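Serine protease pet (Escherichia coli, PDB 4OM9) is a secreted serine protease of enteroaggregative Escherichia coli, an autotransporter enterotoxin whose passenger domain joins a protease region to a long beta-helix and probably cleaves alpha-fodrin. Local coordinates at residues T54-A59 with Q164-D169; G64-T69 with E252-F257; S79-T84 with Y90-R95. All coordinates share one frame; numbering follows the deposited sequence.

How the contacts relate
All three contacts lie in or against the protease part of the chain. Contact 1 is a surface meeting of two loops, contact 2 a buried packing of strand 66-70 against helix 247-255, and contact 3 a partly buried beta hairpin. Contacts 2 and 3 share one five-stranded antiparallel sheet, where Ala67 touches Gln83. Contact 1 borders both: Asn56 ND2 bonds to Ser79 O and Ala55 N probably to Thr84 O, while Ala58 O probably meets Thr69 OG1. The chemistry follows place: main-chain hydrogen bonds knit contact 3, an aromatic ring against aliphatic carbons makes contact 2, and contact 1 touches without a direct hydrogen bond between its segments.

Contact 1: residues T54-A59 with Q164-D169; sequences TANGAA and QTYQAD
Tyr166 and Asn56 run alongside each other and point the same way, with the amide and ring planes 34° apart. The touching begins at their roots, where Asn56 CB lies 3.7 Å from Tyr166 O. It continues outward to Asn56 ND2, which comes within 3.8 Å of Tyr166 CD1. The backbone O of Asn56 reaches the ring from another direction, at its edge and near its plane. One ring face is taken by Thr165 CG2 from the same loop, 3.8 Å above the plane, and Tyr166 CE1 grazes Ala58 CB.

The pose of Asn56 is set from within its own loop. With CG placed between the backbone N and the carbonyl carbon (chi1 78°), OD1 curls back over the chain and accepts from Ala58 N at 2.9 Å, closing an Asx turn. The donor stands above the carbonyl plane, 50° out of it. ND2 is left to bond Ser79 O, so both ends of the amide are held while its flank meets the tyrosine. This turn overlaps a type I beta turn from Thr54 to Gly57 in the loop before strand 60-63; the partner loop leads from strand 160-161 to strand 172-185, and so the contact joins loops that serve two different antiparallel sheets of the protease region.

Further along, Ala55 and Ala168 meet methyl to methyl, CB to CB at 4.0 Å. Ala55 O also faces Ala168 CA at 3.3 Å, a CA-H...O contact, and a water lies near both Ala55 O and Ala168 O at this more exposed end of the contact.

Contact 2: residues G64-T69 with E252-F257; sequences GAYAVT and ELKQLF
Lys254 lays the aliphatic start of its side chain over one face of the Tyr66 ring. Its CG stands 3.7 Å from the ring centroid and 17° off the normal, a CH-pi contact, though displaced somewhat toward the rim beside CE2 and CZ. The lysine chain is extended beyond CG, which carries CE on to 3.9 Å from Tyr66 CD2, so methylene groups rather than the ammonium do the touching. Leu253 adds a methyl group obliquely, CD2 reaching Tyr66 CE1 at 3.9 Å. At the far end the phenol oxygen lies against the backbone of Lys254 and the side chain of Phe257: Tyr66 OH is 3.5 Å from Lys254 CA and equally 3.5 Å from Phe257 CB.

Tyr66 reaches this position with CG anti to its carbonyl carbon (chi1 -62°), a rotamer that sends the ring from the strand out to the helix. No hydrogen bond links the two segments. The polar tip is instead held by a second-shell residue, Arg106 of the adjoining strand 102-107, whose NH1 bonds to Tyr66 OH. The same arginine makes a cation-pi contact with the Phe257 ring, so it contacts an aromatic residue of each segment and probably helps to position both. Further out, Leu253 also touches Ile104 and Met96, and Phe257 touches Ile93 and Asn94, of strands 102-107 and 88-97.

Helix 247-255 follows strand 239-244 of the seven-stranded antiparallel sheet and precedes strand 258-262, where the parallel beta-helix starts. Its seat on the five-stranded sheet is consistent with the C-terminal helix of chymotrypsin-like proteases, which packs against the N-terminal barrel.

Contact 3: residues S79-T84 with Y90-R95; sequences SANYQT and YTQINR
Strands 82-85 and 88-97 form an antiparallel beta hairpin at one margin of the five-stranded sheet of the protease region, with 82-85 the outermost strand. Gln83 and Tyr90 make a hydrogen-bonded pair: Gln83 N donates to Tyr90 O at 2.7 Å and 176°, while the return contact from Tyr90 N to Gln83 O is modelled too short for its length to be trusted. Tyr82 and Thr91 follow as a non-hydrogen-bonded pair, their side chains together on the other face and CD1 of the tyrosine 4.2 Å from Thr91 OG1. The bonding extends one residue before the start of strand 82-85, where Gln92 N donates to Asn81 O at 3.0 Å.

Beyond that bond the partners use their amides differently. Asn81 and Gln92 meet at a slant, their amide planes 38° apart, and Asn81 OD1 stays 3.7 Å from Gln92 NE2. A water closes the gap to the main chain instead, donating to Asn81 OD1 at 2.7 Å and to Gln92 O at 2.8 Å. Gln92 OE1 turns to Gln105 NE2 of strand 102-107. On the face shared with Tyr90, Gln83 stretches out beyond CG until NE2 reaches back to Ala80 O at 2.9 Å, in the carbonyl plane on a lone pair. Its OE1 bonds to Tyr85 OH, and Tyr90 OH goes to Glu113.

Next along strand 88-97, a classic beta bulge sets both Ile93 and Asn94 opposite Arg106 of strand 102-107. Main-chain bonds thus set the register of the hairpin, while the buried Gln83 amide is gripped at both its oxygen and its nitrogen, which should decide which way round the amide sits and tie the loop at Ala80 to strand 82-85.

Contact 1: residues T54-A59 with Q164-D169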
ATOM      1  N   THR A  54     -12.956  23.322  12.870  1.00 25.79           N
ATOM      2  CA  THR A  54     -12.256  23.302  14.144  1.00 25.09           C
ATOM      3  C   THR A  54     -12.377  21.924  14.789  1.00 24.31           C
ATOM      4  O   THR A  54     -13.374  21.238  14.602  1.00 24.58           O
ATOM      5  CB  THR A  54     -12.829  24.342  15.122  1.00 25.26           C
ATOM      6  OG1 THR A  54     -14.226  24.073  15.328  1.00 26.64           O
ATOM      7  CG2 THR A  54     -12.664  25.793  14.579  1.00 25.62           C
ATOM      8  N   ALA A  55     -11.370  21.543  15.569  1.00 30.89           N
ATOM      9  CA  ALA A  55     -11.381  20.306  16.343  1.00 29.68           C
ATOM     10  C   ALA A  55     -12.700  20.098  17.068  1.00 31.25           C
ATOM     11  O   ALA A  55     -13.232  18.988  17.095  1.00 31.90           O
ATOM     12  CB  ALA A  55     -10.253  20.307  17.335  1.00 28.64           C
ATOM     13  N   ASN A  56     -13.246  21.161  17.646  1.00 25.12           N
ATOM     14  CA  ASN A  56     -14.473  21.017  18.408  1.00 28.52           C
ATOM     15  C   ASN A  56     -15.722  21.216  17.535  1.00 29.27           C
ATOM     16  O   ASN A  56     -16.846  21.134  18.017  1.00 26.15           O
ATOM     17  CB  ASN A  56     -14.476  21.977  19.602  1.00 26.33           C
ATOM     18  CG  ASN A  56     -14.808  23.390  19.214  1.00 26.69           C
ATOM     19  OD1 ASN A  56     -14.867  23.740  18.022  1.00 26.63           O
ATOM     20  ND2 ASN A  56     -15.010  24.242  20.231  1.00 28.24           N
ATOM     21  N   GLY A  57     -15.506  21.522  16.260  1.00 28.95           N
ATOM     22  CA  GLY A  57     -16.594  21.656  15.314  1.00 26.00           C
ATOM     23  C   GLY A  57     -17.353  22.978  15.292  1.00 28.29           C
ATOM     24  O   GLY A  57     -18.115  23.214  14.354  1.00 30.51           O
ATOM     25  N   ALA A  58     -17.131  23.860  16.268  1.00 31.39           N
ATOM     26  CA  ALA A  58     -18.008  25.009  16.384  1.00 34.97           C
ATOM     27  C   ALA A  58     -17.662  26.138  15.403  1.00 34.14           C
ATOM     28  O   ALA A  58     -18.421  27.098  15.264  1.00 31.69           O
ATOM     29  CB  ALA A  58     -18.010  25.525  17.808  1.00 35.71           C
ATOM     30  N   ALA A  59     -16.546  26.020  14.697  1.00 27.66           N
ATOM     31  CA  ALA A  59     -16.235  27.020  13.684  1.00 27.42           C
ATOM     32  C   ALA A  59     -15.559  26.365  12.501  1.00 27.52           C
ATOM     33  O   ALA A  59     -15.153  25.224  12.586  1.00 27.79           O
ATOM     34  CB  ALA A  59     -15.333  28.166  14.270  1.00 26.48           C
ATOM     35  N   GLN A 164     -20.666  14.140  26.546  1.00 43.34           N
ATOM     36  CA  GLN A 164     -19.460  14.775  26.049  1.00 42.37           C
ATOM     37  C   GLN A 164     -19.798  15.864  25.041  1.00 40.37           C
ATOM     38  O   GLN A 164     -20.501  15.615  24.064  1.00 42.73           O
ATOM     39  CB  GLN A 164     -18.524  13.747  25.406  1.00 42.88           C
ATOM     40  CG  GLN A 164     -18.060  12.612  26.323  1.00 45.67           C
ATOM     41  CD  GLN A 164     -17.268  13.096  27.516  1.00 47.65           C
ATOM     42  OE1 GLN A 164     -16.270  13.811  27.374  1.00 44.59           O
ATOM     43  NE2 GLN A 164     -17.720  12.721  28.708  1.00 47.64           N
ATOM     44  N   THR A 165     -19.294  17.072  25.276  1.00 39.01           N
ATOM     45  CA  THR A 165     -19.454  18.144  24.301  1.00 38.33           C
ATOM     46  C   THR A 165     -18.083  18.673  23.895  1.00 36.16           C
ATOM     47  O   THR A 165     -17.153  18.688  24.707  1.00 34.48           O
ATOM     48  CB  THR A 165     -20.332  19.292  24.844  1.00 35.73           C
ATOM     49  OG1 THR A 165     -21.412  18.749  25.603  1.00 38.42           O
ATOM     50  CG2 THR A 165     -20.919  20.088  23.702  1.00 35.66           C
ATOM     51  N   TYR A 166     -17.959  19.059  22.625  1.00 35.46           N
ATOM     52  CA  TYR A 166     -16.741  19.663  22.087  1.00 34.22           C
ATOM     53  C   TYR A 166     -15.505  18.736  22.099  1.00 33.47           C
ATOM     54  O   TYR A 166     -14.371  19.218  22.010  1.00 35.40           O
ATOM     55  CB  TYR A 166     -16.423  20.968  22.840  1.00 30.86           C
ATOM     56  CG  TYR A 166     -17.519  22.011  22.691  1.00 33.35           C
ATOM     57  CD1 TYR A 166     -18.079  22.285  21.441  1.00 32.81           C
ATOM     58  CD2 TYR A 166     -18.014  22.696  23.795  1.00 34.65           C
ATOM     59  CE1 TYR A 166     -19.075  23.222  21.291  1.00 30.95           C
ATOM     60  CE2 TYR A 166     -19.021  23.645  23.653  1.00 35.84           C
ATOM     61  CZ  TYR A 166     -19.546  23.904  22.399  1.00 38.76           C
ATOM     62  OH  TYR A 166     -20.556  24.837  22.257  1.00 38.23           O
ATOM     63  N   GLN A 167     -15.734  17.425  22.184  1.00 38.40           N
ATOM     64  CA  GLN A 167     -14.683  16.412  21.981  1.00 41.49           C
ATOM     65  C   GLN A 167     -14.339  16.209  20.504  1.00 38.57           C
ATOM     66  O   GLN A 167     -15.196  15.870  19.697  1.00 36.06           O
ATOM     67  CB  GLN A 167     -15.104  15.063  22.576  1.00 38.77           C
ATOM     68  CG  GLN A 167     -15.239  15.067  24.082  1.00 45.08           C
ATOM     69  CD  GLN A 167     -13.966  15.542  24.781  1.00 46.40           C
ATOM     70  OE1 GLN A 167     -12.910  14.893  24.704  1.00 46.26           O
ATOM     71  NE2 GLN A 167     -14.062  16.684  25.461  1.00 44.78           N
ATOM     72  N   ALA A 168     -13.072  16.392  20.173  1.00 29.72           N
ATOM     73  CA  ALA A 168     -12.581  16.234  18.809  1.00 30.17           C
ATOM     74  C   ALA A 168     -12.734  14.791  18.315  1.00 31.45           C
ATOM     75  O   ALA A 168     -13.098  14.559  17.150  1.00 30.83           O
ATOM     76  CB  ALA A 168     -11.094  16.692  18.726  1.00 29.46           C
ATOM     77  N   ASP A 169     -12.451  13.822  19.190  1.00 33.19           N
ATOM     78  CA  ASP A 169     -12.667  12.411  18.845  1.00 32.10           C
ATOM     79  C   ASP A 169     -14.120  12.159  18.383  1.00 29.46           C
ATOM     80  O   ASP A 169     -14.389  11.321  17.521  1.00 31.17           O
ATOM     81  CB  ASP A 169     -12.360  11.507  20.039  1.00 34.47           C
ATOM     82  CG  ASP A 169     -10.907  11.560  20.476  1.00 37.22           C
ATOM     83  OD1 ASP A 169     -10.011  11.743  19.626  1.00 35.44           O
ATOM     84  OD2 ASP A 169     -10.668  11.411  21.693  1.00 41.80           O
TER
HETATM   85  O   HOH W   1     -11.645  16.686  15.410  1.00 40.16           O

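Contact 2: residues G64-T69 with E252-F257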
ATOM      1  N   GLY A  64      -6.192  31.274   5.942  1.00 31.53           N
ATOM      2  CA  GLY A  64      -5.356  32.334   6.470  1.00 32.15           C
ATOM      3  C   GLY A  64      -5.708  32.580   7.919  1.00 32.00           C
ATOM      4  O   GLY A  64      -5.822  31.653   8.713  1.00 31.57           O
ATOM      5  N   ALA A  65      -5.907  33.844   8.274  1.00 32.48           N
ATOM      6  CA  ALA A  65      -6.236  34.156   9.654  1.00 32.54           C
ATOM      7  C   ALA A  65      -7.740  34.201   9.906  1.00 32.20           C
ATOM      8  O   ALA A  65      -8.156  34.663  10.957  1.00 32.45           O
ATOM      9  CB  ALA A  65      -5.597  35.492  10.067  1.00 33.44           C
ATOM     10  N   TYR A  66      -8.548  33.725   8.965  1.00 31.74           N
ATOM     11  CA  TYR A  66     -10.009  33.896   9.071  1.00 31.56           C
ATOM     12  C   TYR A  66     -10.817  32.609   9.233  1.00 30.91           C
ATOM     13  O   TYR A  66     -10.444  31.528   8.747  1.00 30.51           O
ATOM     14  CB  TYR A  66     -10.531  34.671   7.858  1.00 31.82           C
ATOM     15  CG  TYR A  66      -9.933  36.065   7.776  1.00 32.89           C
ATOM     16  CD1 TYR A  66     -10.289  37.049   8.693  1.00 33.18           C
ATOM     17  CD2 TYR A  66      -8.994  36.383   6.804  1.00 33.07           C
ATOM     18  CE1 TYR A  66      -9.739  38.318   8.631  1.00 35.33           C
ATOM     19  CE2 TYR A  66      -8.435  37.636   6.739  1.00 33.97           C
ATOM     20  CZ  TYR A  66      -8.816  38.614   7.646  1.00 34.46           C
ATOM     21  OH  TYR A  66      -8.251  39.871   7.562  1.00 35.49           O
ATOM     22  N   ALA A  67     -11.912  32.754   9.964  1.00 30.95           N
ATOM     23  CA  ALA A  67     -12.833  31.683  10.271  1.00 30.55           C
ATOM     24  C   ALA A  67     -14.243  32.258  10.375  1.00 30.78           C
ATOM     25  O   ALA A  67     -14.437  33.464  10.583  1.00 31.31           O
ATOM     26  CB  ALA A  67     -12.454  30.995  11.549  1.00 30.59           C
ATOM     27  N   VAL A  68     -15.217  31.373  10.253  1.00 30.49           N
ATOM     28  CA  VAL A  68     -16.620  31.743  10.231  1.00 30.74           C
ATOM     29  C   VAL A  68     -17.381  30.875  11.216  1.00 30.81           C
ATOM     30  O   VAL A  68     -17.113  29.674  11.354  1.00 30.47           O
ATOM     31  CB  VAL A  68     -17.211  31.597   8.815  1.00 30.51           C
ATOM     32  CG1 VAL A  68     -18.694  31.734   8.846  1.00 34.19           C
ATOM     33  CG2 VAL A  68     -16.657  32.668   7.914  1.00 30.74           C
ATOM     34  N   THR A  69     -18.314  31.490  11.924  1.00 31.38           N
ATOM     35  CA  THR A  69     -19.117  30.781  12.887  1.00 31.70           C
ATOM     36  C   THR A  69     -20.477  31.498  13.068  1.00 32.36           C
ATOM     37  O   THR A  69     -20.994  32.136  12.154  1.00 32.36           O
ATOM     38  CB  THR A  69     -18.354  30.642  14.226  1.00 32.05           C
ATOM     39  OG1 THR A  69     -19.087  29.805  15.125  1.00 32.47           O
ATOM     40  CG2 THR A  69     -18.053  32.035  14.893  1.00 32.74           C
ATOM     41  N   GLU A 252     -15.697  42.979   4.585  1.00 44.85           N
ATOM     42  CA  GLU A 252     -15.504  44.189   5.365  1.00 54.48           C
ATOM     43  C   GLU A 252     -14.579  43.899   6.541  1.00 48.11           C
ATOM     44  O   GLU A 252     -13.711  44.696   6.858  1.00 51.40           O
ATOM     45  CB  GLU A 252     -16.848  44.769   5.819  1.00 56.37           C
ATOM     46  CG  GLU A 252     -17.429  45.717   4.767  1.00 62.72           C
ATOM     47  CD  GLU A 252     -18.936  45.874   4.854  1.00 74.82           C
ATOM     48  OE1 GLU A 252     -19.541  45.371   5.825  1.00 76.52           O
ATOM     49  OE2 GLU A 252     -19.522  46.499   3.938  1.00 77.80           O
ATOM     50  N   LEU A 253     -14.730  42.746   7.174  1.00 48.47           N
ATOM     51  CA  LEU A 253     -13.815  42.432   8.251  1.00 48.19           C
ATOM     52  C   LEU A 253     -12.406  42.307   7.691  1.00 41.21           C
ATOM     53  O   LEU A 253     -11.478  42.824   8.284  1.00 43.89           O
ATOM     54  CB  LEU A 253     -14.203  41.154   8.988  1.00 42.15           C
ATOM     55  CG  LEU A 253     -13.159  40.953  10.092  1.00 45.48           C
ATOM     56  CD1 LEU A 253     -13.424  41.864  11.299  1.00 44.83           C
ATOM     57  CD2 LEU A 253     -12.988  39.497  10.500  1.00 39.20           C
ATOM     58  N   LYS A 254     -12.249  41.657   6.537  1.00 38.59           N
ATOM     59  CA  LYS A 254     -10.917  41.457   5.952  1.00 36.07           C
ATOM     60  C   LYS A 254     -10.263  42.793   5.557  1.00 42.67           C
ATOM     61  O   LYS A 254      -9.042  42.899   5.488  1.00 38.79           O
ATOM     62  CB  LYS A 254     -10.981  40.537   4.723  1.00 38.97           C
ATOM     63  CG  LYS A 254     -11.277  39.048   4.999  1.00 35.35           C
ATOM     64  CD  LYS A 254     -11.380  38.275   3.678  1.00 36.46           C
ATOM     65  CE  LYS A 254     -11.543  36.767   3.885  1.00 34.52           C
ATOM     66  NZ  LYS A 254     -11.183  35.968   2.667  1.00 33.39           N
ATOM     67  N   GLN A 255     -11.077  43.811   5.296  1.00 47.88           N
ATOM     68  CA  GLN A 255     -10.535  45.101   4.886  1.00 47.40           C
ATOM     69  C   GLN A 255      -9.843  45.781   6.048  1.00 44.76           C
ATOM     70  O   GLN A 255      -8.930  46.578   5.853  1.00 49.19           O
ATOM     71  CB  GLN A 255     -11.629  46.001   4.314  1.00 52.59           C
ATOM     72  CG  GLN A 255     -11.732  45.935   2.806  1.00 53.17           C
ATOM     73  CD  GLN A 255     -10.446  46.361   2.123  1.00 62.03           C
ATOM     74  OE1 GLN A 255      -9.777  47.303   2.561  1.00 64.33           O
ATOM     75  NE2 GLN A 255     -10.091  45.673   1.043  1.00 55.39           N
ATOM     76  N   LEU A 256     -10.263  45.448   7.257  1.00 37.64           N
ATOM     77  CA  LEU A 256      -9.665  46.032   8.446  1.00 35.83           C
ATOM     78  C   LEU A 256      -8.184  45.632   8.639  1.00 38.85           C
ATOM     79  O   LEU A 256      -7.484  46.189   9.492  1.00 38.72           O
ATOM     80  CB  LEU A 256     -10.469  45.627   9.677  1.00 35.66           C
ATOM     81  CG  LEU A 256     -11.914  46.126   9.747  1.00 40.37           C
ATOM     82  CD1 LEU A 256     -12.502  45.715  11.071  1.00 36.52           C
ATOM     83  CD2 LEU A 256     -11.988  47.648   9.560  1.00 38.16           C
ATOM     84  N   PHE A 257      -7.698  44.675   7.862  1.00 39.00           N
ATOM     85  CA  PHE A 257      -6.346  44.186   8.105  1.00 38.37           C
ATOM     86  C   PHE A 257      -5.439  44.339   6.899  1.00 35.87           C
ATOM     87  O   PHE A 257      -4.389  43.705   6.825  1.00 36.12           O
ATOM     88  CB  PHE A 257      -6.397  42.716   8.578  1.00 33.27           C
ATOM     89  CG  PHE A 257      -6.974  42.572   9.960  1.00 32.00           C
ATOM     90  CD1 PHE A 257      -6.153  42.680  11.084  1.00 32.08           C
ATOM     91  CD2 PHE A 257      -8.350  42.425  10.141  1.00 32.18           C
ATOM     92  CE1 PHE A 257      -6.678  42.589  12.367  1.00 32.83           C
ATOM     93  CE2 PHE A 257      -8.896  42.343  11.428  1.00 32.36           C
ATOM     94  CZ  PHE A 257      -8.059  42.417  12.543  1.00 33.90           C
TER

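Contact 3: residues S79-T84 with Y90-R95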
ATOM      1  N   SER A  79     -16.478  28.193  22.776  1.00 61.09           N
ATOM      2  CA  SER A  79     -16.911  27.322  21.681  1.00 48.43           C
ATOM      3  C   SER A  79     -16.201  27.663  20.374  1.00 46.72           C
ATOM      4  O   SER A  79     -15.773  26.760  19.652  1.00 41.36           O
ATOM      5  CB  SER A  79     -18.427  27.391  21.479  1.00 53.19           C
ATOM      6  OG  SER A  79     -18.793  28.586  20.811  1.00 53.43           O
ATOM      7  N   ALA A  80     -16.081  28.958  20.072  1.00 43.10           N
ATOM      8  CA  ALA A  80     -15.470  29.419  18.829  1.00 40.08           C
ATOM      9  C   ALA A  80     -14.450  30.547  19.023  1.00 34.07           C
ATOM     10  O   ALA A  80     -13.790  30.930  18.067  1.00 33.47           O
ATOM     11  CB  ALA A  80     -16.554  29.859  17.848  1.00 33.47           C
ATOM     12  N   ASN A  81     -14.313  31.074  20.236  1.00 35.08           N
ATOM     13  CA  ASN A  81     -13.271  32.077  20.510  1.00 37.46           C
ATOM     14  C   ASN A  81     -11.861  31.450  20.577  1.00 35.88           C
ATOM     15  O   ASN A  81     -10.870  32.125  20.363  1.00 35.52           O
ATOM     16  CB  ASN A  81     -13.569  32.838  21.820  1.00 40.42           C
ATOM     17  CG  ASN A  81     -14.642  33.930  21.647  1.00 40.54           C
ATOM     18  OD1 ASN A  81     -14.348  35.126  21.753  1.00 48.59           O
ATOM     19  ND2 ASN A  81     -15.875  33.525  21.372  1.00 40.59           N
ATOM     20  N   TYR A  82     -11.792  30.160  20.889  1.00 42.39           N
ATOM     21  CA  TYR A  82     -10.531  29.437  21.016  1.00 43.89           C
ATOM     22  C   TYR A  82     -10.565  28.254  20.055  1.00 35.48           C
ATOM     23  O   TYR A  82     -11.363  27.338  20.212  1.00 38.19           O
ATOM     24  CB  TYR A  82     -10.313  28.964  22.458  1.00 48.36           C
ATOM     25  CG  TYR A  82     -10.476  30.063  23.494  1.00 62.41           C
ATOM     26  CD1 TYR A  82     -10.018  31.347  23.247  1.00 60.91           C
ATOM     27  CD2 TYR A  82     -11.099  29.815  24.712  1.00 66.82           C
ATOM     28  CE1 TYR A  82     -10.164  32.355  24.184  1.00 74.02           C
ATOM     29  CE2 TYR A  82     -11.252  30.814  25.656  1.00 65.66           C
ATOM     30  CZ  TYR A  82     -10.780  32.086  25.389  1.00 74.90           C
ATOM     31  OH  TYR A  82     -10.920  33.098  26.319  1.00 78.85           O
ATOM     32  N   GLN A  83      -9.724  28.298  19.038  1.00 33.29           N
ATOM     33  CA  GLN A  83      -9.805  27.317  17.970  1.00 32.47           C
ATOM     34  C   GLN A  83      -8.548  26.477  17.878  1.00 32.38           C
ATOM     35  O   GLN A  83      -7.420  26.992  17.941  1.00 32.60           O
ATOM     36  CB  GLN A  83     -10.082  28.012  16.639  1.00 31.84           C
ATOM     37  CG  GLN A  83     -11.303  28.887  16.720  1.00 32.03           C
ATOM     38  CD  GLN A  83     -11.750  29.412  15.384  1.00 31.50           C
ATOM     39  OE1 GLN A  83     -11.155  29.103  14.347  1.00 30.99           O
ATOM     40  NE2 GLN A  83     -12.803  30.228  15.398  1.00 31.73           N
ATOM     41  N   THR A  84      -8.757  25.177  17.736  1.00 32.18           N
ATOM     42  CA  THR A  84      -7.674  24.238  17.555  1.00 32.15           C
ATOM     43  C   THR A  84      -7.747  23.599  16.180  1.00 31.45           C
ATOM     44  O   THR A  84      -8.789  23.064  15.788  1.00 31.17           O
ATOM     45  CB  THR A  84      -7.706  23.136  18.611  1.00 32.77           C
ATOM     46  OG1 THR A  84      -7.398  23.691  19.885  1.00 35.99           O
ATOM     47  CG2 THR A  84      -6.690  22.038  18.280  1.00 32.76           C
ATOM     48  N   TYR A  90      -5.564  28.671  18.211  1.00 33.34           N
ATOM     49  CA  TYR A  90      -5.752  29.982  17.636  1.00 33.32           C
ATOM     50  C   TYR A  90      -6.814  30.741  18.436  1.00 36.31           C
ATOM     51  O   TYR A  90      -7.754  30.147  18.999  1.00 34.13           O
ATOM     52  CB  TYR A  90      -6.164  29.887  16.165  1.00 32.52           C
ATOM     53  CG  TYR A  90      -5.180  29.170  15.275  1.00 32.20           C
ATOM     54  CD1 TYR A  90      -5.235  27.785  15.110  1.00 31.83           C
ATOM     55  CD2 TYR A  90      -4.201  29.875  14.578  1.00 32.41           C
ATOM     56  CE1 TYR A  90      -4.345  27.132  14.294  1.00 31.67           C
ATOM     57  CE2 TYR A  90      -3.297  29.225  13.750  1.00 32.28           C
ATOM     58  CZ  TYR A  90      -3.366  27.861  13.616  1.00 31.91           C
ATOM     59  OH  TYR A  90      -2.466  27.216  12.793  1.00 31.92           O
ATOM     60  N   THR A  91      -6.657  32.056  18.486  1.00 34.28           N
ATOM     61  CA  THR A  91      -7.546  32.879  19.281  1.00 34.94           C
ATOM     62  C   THR A  91      -8.208  33.928  18.395  1.00 34.78           C
ATOM     63  O   THR A  91      -7.527  34.598  17.618  1.00 34.74           O
ATOM     64  CB  THR A  91      -6.772  33.538  20.447  1.00 36.44           C
ATOM     65  OG1 THR A  91      -6.457  32.536  21.426  1.00 39.88           O
ATOM     66  CG2 THR A  91      -7.593  34.657  21.103  1.00 36.92           C
ATOM     67  N   GLN A  92      -9.530  34.045  18.489  1.00 34.77           N
ATOM     68  CA  GLN A  92     -10.254  35.133  17.835  1.00 34.87           C
ATOM     69  C   GLN A  92      -9.824  36.468  18.456  1.00 35.95           C
ATOM     70  O   GLN A  92      -9.920  36.640  19.664  1.00 36.79           O
ATOM     71  CB  GLN A  92     -11.776  34.950  17.977  1.00 34.85           C
ATOM     72  CG  GLN A  92     -12.600  36.162  17.547  1.00 35.24           C
ATOM     73  CD  GLN A  92     -14.044  36.147  18.096  1.00 35.67           C
ATOM     74  OE1 GLN A  92     -14.772  35.172  17.924  1.00 36.12           O
ATOM     75  NE2 GLN A  92     -14.446  37.235  18.759  1.00 37.53           N
ATOM     76  N   ILE A  93      -9.350  37.407  17.650  1.00 36.07           N
ATOM     77  CA  ILE A  93      -8.975  38.694  18.219  1.00 37.22           C
ATOM     78  C   ILE A  93      -9.794  39.821  17.619  1.00 37.59           C
ATOM     79  O   ILE A  93      -9.668  40.959  18.026  1.00 38.65           O
ATOM     80  CB  ILE A  93      -7.444  38.993  18.052  1.00 37.51           C
ATOM     81  CG1 ILE A  93      -7.013  38.898  16.586  1.00 36.81           C
ATOM     82  CG2 ILE A  93      -6.642  38.071  18.930  1.00 37.52           C
ATOM     83  CD1 ILE A  93      -6.919  40.247  15.891  1.00 37.48           C
ATOM     84  N   ASN A  94     -10.645  39.490  16.657  1.00 36.82           N
ATOM     85  CA  ASN A  94     -11.621  40.450  16.142  1.00 37.22           C
ATOM     86  C   ASN A  94     -12.723  39.719  15.397  1.00 36.35           C
ATOM     87  O   ASN A  94     -12.584  38.525  15.044  1.00 35.39           O
ATOM     88  CB  ASN A  94     -10.958  41.474  15.218  1.00 37.62           C
ATOM     89  CG  ASN A  94     -11.680  42.835  15.221  1.00 38.69           C
ATOM     90  OD1 ASN A  94     -12.891  42.916  15.434  1.00 38.83           O
ATOM     91  ND2 ASN A  94     -10.932  43.894  14.959  1.00 41.60           N
ATOM     92  N   ARG A  95     -13.818  40.429  15.153  1.00 36.83           N
ATOM     93  CA  ARG A  95     -14.936  39.851  14.416  1.00 38.65           C
ATOM     94  C   ARG A  95     -15.955  40.896  14.001  1.00 40.76           C
ATOM     95  O   ARG A  95     -15.973  42.021  14.519  1.00 38.68           O
ATOM     96  CB  ARG A  95     -15.637  38.759  15.238  1.00 40.56           C
ATOM     97  CG  ARG A  95     -16.220  39.234  16.559  1.00 42.42           C
ATOM     98  CD  ARG A  95     -17.255  38.243  17.094  1.00 45.37           C
ATOM     99  NE  ARG A  95     -17.885  38.782  18.296  1.00 46.38           N
ATOM    100  CZ  ARG A  95     -18.982  38.299  18.872  1.00 54.36           C
ATOM    101  NH1 ARG A  95     -19.612  37.239  18.369  1.00 47.54           N
ATOM    102  NH2 ARG A  95     -19.447  38.888  19.964  1.00 56.82           N
TER
HETATM  103  O   HOH W   2     -11.751  35.961  21.664  1.00 57.23           O